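Local coordinates for protein TRAP dicarboxylate transporter-DctP subunit (Marinobacter aquaeolei, PDB 4PFI) that probably binds a small organic acid in the periplasm and hands it to the membrane part of a TRAP transporter, at residues V36-A41 with G67-D72; Q55-Q60 with E269-L274; L116-P121 with A240-F245. One frame throughout, in Å; residues are numbered along the deposited sequence.

Contact 1. Residues V36-A41 with G67-D72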
loop_
_atom_site.group_PDB
_atom_site.type_symbol
_atom_site.label_atom_id
_atom_site.label_comp_id
_atom_site.label_asym_id
_atom_site.label_seq_id
_atom_site.Cartn_x
_atom_site.Cartn_y
_atom_site.Cartn_z
ATOM N N VAL A 36 -2.782 -28.726 -11.477
ATOM C CA VAL A 36 -1.918 -28.209 -10.419
ATOM C C VAL A 36 -2.343 -26.818 -9.958
ATOM O O VAL A 36 -2.690 -25.954 -10.764
ATOM C CB VAL A 36 -0.466 -28.101 -10.868
ATOM C CG1 VAL A 36 0.422 -27.866 -9.672
ATOM C CG2 VAL A 36 -0.045 -29.344 -11.612
ATOM N N THR A 37 -2.268 -26.591 -8.650
ATOM C CA THR A 37 -2.924 -25.437 -8.050
ATOM C C THR A 37 -1.980 -24.478 -7.324
ATOM O O THR A 37 -1.157 -24.885 -6.502
ATOM C CB THR A 37 -4.015 -25.892 -7.070
ATOM O OG1 THR A 37 -5.244 -26.067 -7.784
ATOM C CG2 THR A 37 -4.221 -24.862 -5.970
ATOM N N TRP A 38 -2.122 -23.198 -7.646
ATOM C CA TRP A 38 -1.408 -22.138 -6.958
ATOM C C TRP A 38 -2.430 -21.392 -6.101
ATOM O O TRP A 38 -3.487 -21.016 -6.593
ATOM C CB TRP A 38 -0.764 -21.177 -7.961
ATOM C CG TRP A 38 0.429 -21.722 -8.686
ATOM C CD1 TRP A 38 0.917 -23.000 -8.626
ATOM C CD2 TRP A 38 1.285 -21.012 -9.587
ATOM N NE1 TRP A 38 2.020 -23.127 -9.432
ATOM C CE2 TRP A 38 2.268 -21.923 -10.037
ATOM C CE3 TRP A 38 1.317 -19.696 -10.060
ATOM C CZ2 TRP A 38 3.276 -21.561 -10.936
ATOM C CZ3 TRP A 38 2.316 -19.338 -10.955
ATOM C CH2 TRP A 38 3.283 -20.269 -11.383
ATOM N N ARG A 39 -2.113 -21.186 -4.826
ATOM C CA ARG A 39 -3.009 -20.506 -3.896
ATOM C C ARG A 39 -2.534 -19.080 -3.635
ATOM O O ARG A 39 -1.436 -18.877 -3.117
ATOM C CB ARG A 39 -3.046 -21.264 -2.574
ATOM C CG ARG A 39 -3.433 -22.711 -2.719
ATOM C CD ARG A 39 -3.003 -23.520 -1.504
ATOM N NE ARG A 39 -3.581 -23.021 -0.257
ATOM C CZ ARG A 39 -4.854 -23.182 0.099
ATOM N NH1 ARG A 39 -5.688 -23.823 -0.712
ATOM N NH2 ARG A 39 -5.297 -22.698 1.260
ATOM N N PHE A 40 -3.388 -18.110 -3.957
ATOM C CA PHE A 40 -3.044 -16.692 -3.927
ATOM C C PHE A 40 -3.944 -15.947 -2.928
ATOM O O PHE A 40 -5.113 -15.718 -3.201
ATOM C CB PHE A 40 -3.249 -16.097 -5.329
ATOM C CG PHE A 40 -2.613 -14.738 -5.534
ATOM C CD1 PHE A 40 -2.188 -13.977 -4.466
ATOM C CD2 PHE A 40 -2.458 -14.219 -6.816
ATOM C CE1 PHE A 40 -1.611 -12.739 -4.669
ATOM C CE2 PHE A 40 -1.882 -12.982 -7.020
ATOM C CZ PHE A 40 -1.461 -12.242 -5.946
ATOM N N ALA A 41 -3.400 -15.563 -1.781
ATOM C CA ALA A 41 -4.190 -14.904 -0.743
ATOM C C ALA A 41 -4.154 -13.368 -0.856
ATOM O O ALA A 41 -3.122 -12.783 -1.145
ATOM C CB ALA A 41 -3.693 -15.336 0.634
ATOM N N GLY A 67 -3.625 -24.707 -18.907
ATOM C CA GLY A 67 -4.376 -25.482 -17.929
ATOM C C GLY A 67 -3.539 -26.329 -16.978
ATOM O O GLY A 67 -4.068 -26.842 -15.998
ATOM N N ARG A 68 -2.243 -26.468 -17.264
ATOM C CA ARG A 68 -1.302 -27.183 -16.402
ATOM C C ARG A 68 -1.194 -26.522 -15.005
ATOM O O ARG A 68 -0.805 -27.163 -14.027
ATOM C CB ARG A 68 0.079 -27.234 -17.084
ATOM C CG ARG A 68 1.133 -28.067 -16.358
ATOM C CD ARG A 68 2.559 -27.532 -16.572
ATOM N NE ARG A 68 3.023 -27.663 -17.955
ATOM C CZ ARG A 68 4.249 -27.342 -18.366
ATOM N NH1 ARG A 68 5.136 -26.860 -17.496
ATOM N NH2 ARG A 68 4.588 -27.501 -19.647
ATOM N N ILE A 69 -1.539 -25.237 -14.923
ATOM C CA ILE A 69 -1.544 -24.520 -13.647
ATOM C C ILE A 69 -2.854 -23.777 -13.475
ATOM O O ILE A 69 -3.244 -22.986 -14.312
ATOM C CB ILE A 69 -0.366 -23.532 -13.533
ATOM C CG1 ILE A 69 0.944 -24.303 -13.361
ATOM C CG2 ILE A 69 -0.560 -22.563 -12.349
ATOM C CD1 ILE A 69 2.156 -23.569 -13.902
ATOM N N GLU A 70 -3.553 -24.070 -12.392
ATOM C CA GLU A 70 -4.776 -23.358 -12.080
ATOM C C GLU A 70 -4.499 -22.465 -10.875
ATOM O O GLU A 70 -3.660 -22.800 -10.037
ATOM C CB GLU A 70 -5.902 -24.334 -11.767
ATOM C CG GLU A 70 -7.266 -23.724 -11.997
ATOM C CD GLU A 70 -8.364 -24.418 -11.217
ATOM O OE1 GLU A 70 -8.084 -25.473 -10.601
ATOM O OE2 GLU A 70 -9.506 -23.898 -11.215
ATOM N N VAL A 71 -5.194 -21.335 -10.782
ATOM C CA VAL A 71 -4.939 -20.401 -9.689
ATOM C C VAL A 71 -6.204 -20.167 -8.868
ATOM O O VAL A 71 -7.228 -19.740 -9.379
ATOM C CB VAL A 71 -4.363 -19.045 -10.192
ATOM C CG1 VAL A 71 -4.085 -18.124 -9.025
ATOM C CG2 VAL A 71 -3.092 -19.265 -10.979
ATOM N N ASP A 72 -6.120 -20.462 -7.582
ATOM C CA ASP A 72 -7.231 -20.207 -6.689
ATOM C C ASP A 72 -6.958 -18.923 -5.943
ATOM O O ASP A 72 -5.938 -18.791 -5.264
ATOM C CB ASP A 72 -7.446 -21.380 -5.735
ATOM C CG ASP A 72 -8.306 -22.473 -6.351
ATOM O OD1 ASP A 72 -8.169 -22.727 -7.570
ATOM O OD2 ASP A 72 -9.133 -23.070 -5.623
#
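The indole of Trp38 carries Ile69 on one face: CG2 of Ile69 stands 3.7 Å from the centroid of the five-membered ring, 10° off the ring normal, a CH-pi contact almost straight above the plane. The same isoleucine reaches farther along the indole with CD1, which meets Trp38 CZ2 at 3.8 Å. Trp255 adds an edge-to-face ring contact to the tryptophan. These residues belong to the beta-alpha-beta unit in which strand 37-41, helix 49-65 and strand 70-74 follow one another and the two strands pair in parallel.

Trp38 CG lies anti to the carbonyl carbon (chi1 -73°), which lays the indole back along the strand against Ile69, two residues before its bridge partner Val71. Phe40 and Val71 point to the same face of the sheet as Trp38, with Phe40 CB 4.3 Å from Val71 CG1, and helix 49-65 packs on that face through Ala54 and Arg58. Thr37, Glu70, Arg39 and Asp72 occupy the other, more exposed face; Arg39 NE bonds to the carbonyl of Ser93.

Four backbone hydrogen bonds zip the strands together. Trp38 uses both its N-H and its carbonyl, to Glu70 and Asp72, and Phe40 N gives to Asp72 O. The ladder begins at Val36 O, which receives Glu70 N at 2.6 Å with an N-H...O angle of 179°.

Contact 2. Residues Q55-Q60 with E269-L274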
loop_
_atom_site.group_PDB
_atom_site.type_symbol
_atom_site.label_atom_id
_atom_site.label_comp_id
_atom_site.label_asym_id
_atom_site.label_seq_id
_atom_site.Cartn_x
_atom_site.Cartn_y
_atom_site.Cartn_z
ATOM N N GLN A 55 -7.218 -11.428 -10.379
ATOM C CA GLN A 55 -8.021 -11.996 -11.453
ATOM C C GLN A 55 -7.247 -12.007 -12.760
ATOM O O GLN A 55 -7.299 -12.964 -13.506
ATOM C CB GLN A 55 -9.280 -11.191 -11.667
ATOM C CG GLN A 55 -10.396 -11.543 -10.759
ATOM C CD GLN A 55 -11.504 -10.505 -10.844
ATOM O OE1 GLN A 55 -11.942 -9.959 -9.828
ATOM N NE2 GLN A 55 -11.930 -10.189 -12.065
ATOM N N GLN A 56 -6.556 -10.914 -13.039
ATOM C CA GLN A 56 -5.729 -10.817 -14.222
ATOM C C GLN A 56 -4.555 -11.795 -14.169
ATOM O O GLN A 56 -4.159 -12.353 -15.199
ATOM C CB GLN A 56 -5.185 -9.407 -14.354
ATOM C CG GLN A 56 -6.239 -8.376 -14.641
ATOM C CD GLN A 56 -6.624 -8.400 -16.097
ATOM O OE1 GLN A 56 -7.692 -8.903 -16.454
ATOM N NE2 GLN A 56 -5.734 -7.895 -16.963
ATOM N N PHE A 57 -3.987 -11.979 -12.981
ATOM C CA PHE A 57 -2.875 -12.909 -12.802
ATOM C C PHE A 57 -3.352 -14.338 -13.071
ATOM O O PHE A 57 -2.642 -15.131 -13.688
ATOM C CB PHE A 57 -2.309 -12.812 -11.388
ATOM C CG PHE A 57 -1.201 -13.789 -11.091
ATOM C CD1 PHE A 57 0.108 -13.515 -11.474
ATOM C CD2 PHE A 57 -1.458 -14.959 -10.401
ATOM C CE1 PHE A 57 1.141 -14.396 -11.183
ATOM C CE2 PHE A 57 -0.432 -15.855 -10.103
ATOM C CZ PHE A 57 0.870 -15.579 -10.495
ATOM N N ARG A 58 -4.572 -14.639 -12.623
ATOM C CA ARG A 58 -5.163 -15.955 -12.824
ATOM C C ARG A 58 -5.390 -16.220 -14.292
ATOM O O ARG A 58 -4.943 -17.240 -14.803
ATOM C CB ARG A 58 -6.495 -16.095 -12.063
ATOM C CG ARG A 58 -7.214 -17.440 -12.261
ATOM C CD ARG A 58 -8.482 -17.531 -11.444
ATOM N NE ARG A 58 -9.358 -16.417 -11.786
ATOM C CZ ARG A 58 -10.303 -15.923 -10.985
ATOM N NH1 ARG A 58 -10.516 -16.462 -9.789
ATOM N NH2 ARG A 58 -11.045 -14.887 -11.385
ATOM N N GLU A 59 -6.091 -15.305 -14.966
ATOM C CA GLU A 59 -6.453 -15.503 -16.372
ATOM C C GLU A 59 -5.216 -15.700 -17.229
ATOM O O GLU A 59 -5.193 -16.556 -18.105
ATOM C CB GLU A 59 -7.260 -14.324 -16.907
ATOM C CG GLU A 59 -8.694 -14.368 -16.473
ATOM C CD GLU A 59 -9.426 -13.049 -16.676
ATOM O OE1 GLU A 59 -8.769 -11.982 -16.670
ATOM O OE2 GLU A 59 -10.673 -13.074 -16.834
ATOM N N GLN A 60 -4.186 -14.910 -16.945
ATOM C CA GLN A 60 -2.944 -14.923 -17.705
ATOM C C GLN A 60 -2.167 -16.211 -17.478
ATOM O O GLN A 60 -1.739 -16.860 -18.427
ATOM C CB GLN A 60 -2.060 -13.738 -17.311
ATOM C CG GLN A 60 -0.796 -13.575 -18.165
ATOM C CD GLN A 60 -1.111 -13.254 -19.614
ATOM O OE1 GLN A 60 -2.251 -12.923 -19.940
ATOM N NE2 GLN A 60 -0.103 -13.338 -20.494
ATOM N N GLU A 269 7.312 -13.200 -15.321
ATOM C CA GLU A 269 6.994 -12.371 -16.486
ATOM C C GLU A 269 5.584 -11.780 -16.378
ATOM O O GLU A 269 5.330 -10.661 -16.826
ATOM C CB GLU A 269 7.102 -13.172 -17.784
ATOM C CG GLU A 269 8.517 -13.307 -18.327
ATOM C CD GLU A 269 8.590 -14.196 -19.569
ATOM O OE1 GLU A 269 7.584 -14.870 -19.890
ATOM O OE2 GLU A 269 9.655 -14.220 -20.228
ATOM N N THR A 270 4.670 -12.550 -15.802
ATOM C CA THR A 270 3.307 -12.084 -15.601
ATOM C C THR A 270 3.260 -10.964 -14.575
ATOM O O THR A 270 2.589 -9.964 -14.784
ATOM C CB THR A 270 2.391 -13.200 -15.124
ATOM O OG1 THR A 270 2.315 -14.205 -16.138
ATOM C CG2 THR A 270 1.008 -12.639 -14.841
ATOM N N ILE A 271 3.964 -11.150 -13.462
ATOM C CA ILE A 271 4.073 -10.123 -12.432
ATOM C C ILE A 271 4.629 -8.848 -13.065
ATOM O O ILE A 271 4.207 -7.726 -12.737
ATOM C CB ILE A 271 5.005 -10.566 -11.292
ATOM C CG1 ILE A 271 4.378 -11.707 -10.489
ATOM C CG2 ILE A 271 5.302 -9.414 -10.364
ATOM C CD1 ILE A 271 2.954 -11.441 -10.032
ATOM N N ALA A 272 5.571 -9.041 -13.984
ATOM C CA ALA A 272 6.248 -7.954 -14.668
ATOM C C ALA A 272 5.282 -7.197 -15.570
ATOM O O ALA A 272 5.290 -5.972 -15.588
ATOM C CB ALA A 272 7.441 -8.502 -15.484
ATOM N N GLN A 273 4.451 -7.929 -16.307
ATOM C CA GLN A 273 3.460 -7.346 -17.204
ATOM C C GLN A 273 2.418 -6.577 -16.418
ATOM O O GLN A 273 2.010 -5.484 -16.796
ATOM C CB GLN A 273 2.727 -8.444 -17.974
ATOM C CG GLN A 273 3.394 -8.882 -19.280
ATOM C CD GLN A 273 2.435 -9.626 -20.199
ATOM O OE1 GLN A 273 1.212 -9.490 -20.077
ATOM N NE2 GLN A 273 2.980 -10.416 -21.119
ATOM N N LEU A 274 1.974 -7.176 -15.322
ATOM C CA LEU A 274 0.844 -6.660 -14.585
ATOM C C LEU A 274 1.213 -5.395 -13.832
ATOM O O LEU A 274 0.346 -4.723 -13.285
ATOM C CB LEU A 274 0.322 -7.724 -13.625
ATOM C CG LEU A 274 -0.339 -8.923 -14.318
ATOM C CD1 LEU A 274 -0.959 -9.854 -13.283
ATOM C CD2 LEU A 274 -1.376 -8.455 -15.334
HETATM O O HOH W 1 2.384 -12.931 -18.807
HETATM O O HOH W 2 1.525 -12.647 -23.033
#
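Phe57 packs closely on three residues of the facing helix. With CG anti to the backbone N (chi1 177°), the ring extends toward helix 263-296 and CD1 touches Thr270 CG2 at 3.6 Å, while CE1 reaches Ile271 CD1 at 3.7 Å. Leu274 CD1 lies near the ring plane at the edge and packs 3.6 Å from Phe57 CA. Phe40 meets the ring edge-to-face. With an alanine here, the methyls of Thr270 and Ile271 would probably face a gap and Phe40 would lose its edge-to-face partner.

The solvent side is looser, with no direct hydrogen bond between the segments. Gln60, bent at chi2 (65°), runs alongside Thr270 but heads the other way, its CG 3.8 Å from Thr270 OG1. One water accepts from Gln60 NE2 at 3.0 Å and donates to Thr270 OG1. A second links Gln60 NE2, weakly, to Gln273 NE2. Thr270 OG1 is also bonded to the carbonyl of Trp266.

The segment axes run 10.4 Å apart at 135°. Both helices lie on the same face of the sheet: Leu267 of helix 263-296 touches Phe57 and Trp38, and Arg58 lies on Val71 and Val73 of strand 70-74.

Contact 3. Residues L116-P121 with A240-F245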
loop_
_atom_site.group_PDB
_atom_site.type_symbol
_atom_site.label_atom_id
_atom_site.label_comp_id
_atom_site.label_asym_id
_atom_site.label_seq_id
_atom_site.Cartn_x
_atom_site.Cartn_y
_atom_site.Cartn_z
ATOM N N LEU A 116 6.752 6.910 3.794
ATOM C CA LEU A 116 7.386 8.239 3.916
ATOM C C LEU A 116 6.729 9.256 2.973
ATOM O O LEU A 116 6.480 8.963 1.802
ATOM C CB LEU A 116 8.893 8.160 3.631
ATOM C CG LEU A 116 9.726 7.499 4.741
ATOM C CD1 LEU A 116 11.138 7.284 4.271
ATOM C CD2 LEU A 116 9.710 8.336 6.027
ATOM N N HIS A 117 6.440 10.453 3.460
ATOM C CA HIS A 117 5.740 11.427 2.621
ATOM C C HIS A 117 6.712 12.122 1.651
ATOM O O HIS A 117 7.837 12.432 2.039
ATOM C CB HIS A 117 5.016 12.460 3.493
ATOM C CG HIS A 117 3.869 11.891 4.279
ATOM N ND1 HIS A 117 3.019 12.661 5.020
ATOM C CD2 HIS A 117 3.449 10.604 4.426
ATOM C CE1 HIS A 117 2.114 11.883 5.602
ATOM N NE2 HIS A 117 2.362 10.642 5.263
ATOM N N PHE A 118 6.269 12.359 0.411
ATOM C CA PHE A 118 7.002 13.167 -0.576
ATOM C C PHE A 118 8.359 12.577 -0.960
ATOM O O PHE A 118 9.270 13.306 -1.300
ATOM C CB PHE A 118 7.157 14.604 -0.068
ATOM C CG PHE A 118 5.840 15.237 0.305
ATOM C CD1 PHE A 118 4.922 15.585 -0.678
ATOM C CD2 PHE A 118 5.498 15.448 1.636
ATOM C CE1 PHE A 118 3.694 16.125 -0.348
ATOM C CE2 PHE A 118 4.263 16.002 1.966
ATOM C CZ PHE A 118 3.363 16.335 0.965
ATOM N N LEU A 119 8.484 11.254 -0.932
ATOM C CA LEU A 119 9.767 10.619 -1.170
ATOM C C LEU A 119 9.828 10.055 -2.582
ATOM O O LEU A 119 10.619 10.510 -3.409
ATOM C CB LEU A 119 10.011 9.497 -0.162
ATOM C CG LEU A 119 11.346 8.762 -0.349
ATOM C CD1 LEU A 119 12.455 9.492 0.387
ATOM C CD2 LEU A 119 11.231 7.329 0.124
ATOM N N LEU A 120 9.005 9.046 -2.848
ATOM C CA LEU A 120 8.898 8.487 -4.182
ATOM C C LEU A 120 8.449 9.579 -5.149
ATOM O O LEU A 120 7.759 10.510 -4.751
ATOM C CB LEU A 120 7.886 7.360 -4.191
ATOM C CG LEU A 120 8.347 5.989 -3.723
ATOM C CD1 LEU A 120 9.169 6.051 -2.432
ATOM C CD2 LEU A 120 7.107 5.111 -3.546
ATOM N N PRO A 121 8.851 9.476 -6.424
ATOM C CA PRO A 121 8.473 10.492 -7.417
ATOM C C PRO A 121 6.938 10.604 -7.589
ATOM O O PRO A 121 6.251 9.582 -7.614
ATOM C CB PRO A 121 9.145 9.994 -8.700
ATOM C CG PRO A 121 9.459 8.566 -8.464
ATOM C CD PRO A 121 9.689 8.414 -7.004
ATOM N N ALA A 240 -3.362 15.305 -0.725
ATOM C CA ALA A 240 -2.044 15.927 -0.621
ATOM C C ALA A 240 -1.042 15.280 -1.550
ATOM O O ALA A 240 0.013 15.840 -1.758
ATOM C CB ALA A 240 -1.520 15.838 0.786
ATOM N N ARG A 241 -1.393 14.117 -2.114
ATOM C CA ARG A 241 -0.466 13.302 -2.903
ATOM C C ARG A 241 0.902 13.237 -2.163
ATOM O O ARG A 241 1.921 13.706 -2.660
ATOM C CB ARG A 241 -0.362 13.882 -4.316
ATOM C CG ARG A 241 -1.600 13.630 -5.189
ATOM C CD ARG A 241 -1.426 14.196 -6.635
ATOM N NE ARG A 241 -1.186 15.646 -6.592
ATOM C CZ ARG A 241 -0.124 16.277 -7.091
ATOM N NH1 ARG A 241 0.851 15.629 -7.745
ATOM N NH2 ARG A 241 -0.045 17.591 -6.944
ATOM N N ALA A 242 0.886 12.704 -0.938
ATOM C CA ALA A 242 2.084 12.652 -0.105
ATOM C C ALA A 242 2.729 11.283 -0.223
ATOM O O ALA A 242 3.942 11.171 -0.294
ATOM C CB ALA A 242 1.749 12.983 1.353
ATOM N N SER A 243 1.913 10.232 -0.264
ATOM C CA SER A 243 2.429 8.876 -0.464
ATOM C C SER A 243 1.366 8.003 -1.100
ATOM O O SER A 243 0.165 8.295 -1.038
ATOM C CB SER A 243 2.851 8.252 0.867
ATOM O OG SER A 243 1.786 8.320 1.790
ATOM N N ARG A 244 1.813 6.903 -1.679
ATOM C CA ARG A 244 0.949 5.920 -2.286
ATOM C C ARG A 244 0.822 4.659 -1.434
ATOM O O ARG A 244 1.713 4.317 -0.665
ATOM C CB ARG A 244 1.527 5.525 -3.626
ATOM C CG ARG A 244 1.363 6.561 -4.726
ATOM C CD ARG A 244 1.981 6.010 -5.987
ATOM N NE ARG A 244 1.928 6.925 -7.120
ATOM C CZ ARG A 244 2.876 7.798 -7.416
ATOM N NH1 ARG A 244 3.956 7.906 -6.652
ATOM N NH2 ARG A 244 2.750 8.572 -8.478
ATOM N N PHE A 245 -0.291 3.961 -1.589
ATOM C CA PHE A 245 -0.424 2.611 -1.051
ATOM C C PHE A 245 0.328 1.684 -1.976
ATOM O O PHE A 245 -0.047 1.540 -3.128
ATOM C CB PHE A 245 -1.869 2.153 -1.126
ATOM C CG PHE A 245 -2.396 1.496 0.105
ATOM C CD1 PHE A 245 -1.923 1.834 1.372
ATOM C CD2 PHE A 245 -3.482 0.613 0.010
ATOM C CE1 PHE A 245 -2.492 1.264 2.532
ATOM C CE2 PHE A 245 -4.064 0.038 1.169
ATOM C CZ PHE A 245 -3.567 0.364 2.427
HETATM O O HOH W 3 6.365 9.087 -1.096
#
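Phe118 N gives a short, straight hydrogen bond to Ala242 O, 2.7 Å with an N-H...O angle of 175°, tying the two loops together by their backbones. The second direct bond comes from a side chain: Arg244, extended from CG to NE, brings NH1 to Pro121 O at 3.0 Å, with the oxygen in the guanidinium plane. Its NH2 holds the carbonyl of Glu122, so a single guanidinium grips two successive carbonyls, and Trp159 adds a cation-pi contact. Between these bonds a water donates to Leu116 O and Ala242 O and accepts from Leu119 N.

Packing gathers round the methyl of Ala242. CB sits over one face of the His117 ring, 4.0 Å from its centroid, and over one face of the Phe118 ring at 4.1 Å, in both cases offset toward the rim. Nearest of all is Phe118 CZ, 3.7 Å from that methyl. His117 ND1 bonds to Tyr194 OH.

The loop before helix 124-132 is thereby joined to the run into strand 244-252; Ser243 bonds through its backbone to Met160 of strand 149-164. Phe118 packs on helix 306-316 by way of Phe312 and Arg313, while Leu116 and Leu119 rest on helix 318-339.

In the fold
Contacts 1 and 2 are neighbours, 13 Å between centres, and share helix 49-65: contact 1 pairs the strands on either side of it in sequence, and contact 2 packs it on helix 263-296. They touch directly, Phe57 CZ lying 4.1 Å from Trp38 CZ3. Both are partly buried, each with an apolar side and a polar, more exposed one. Contact 3 lies across the chain's centre from contact 1, about 34 Å between centres, and is buried, though both reach the same mixed sheet. The chemistry follows place: a regular backbone ladder in contact 1, side-chain packing with bridging waters in contact 2, and irregular loops held by individual bonds and a bridging water in contact 3.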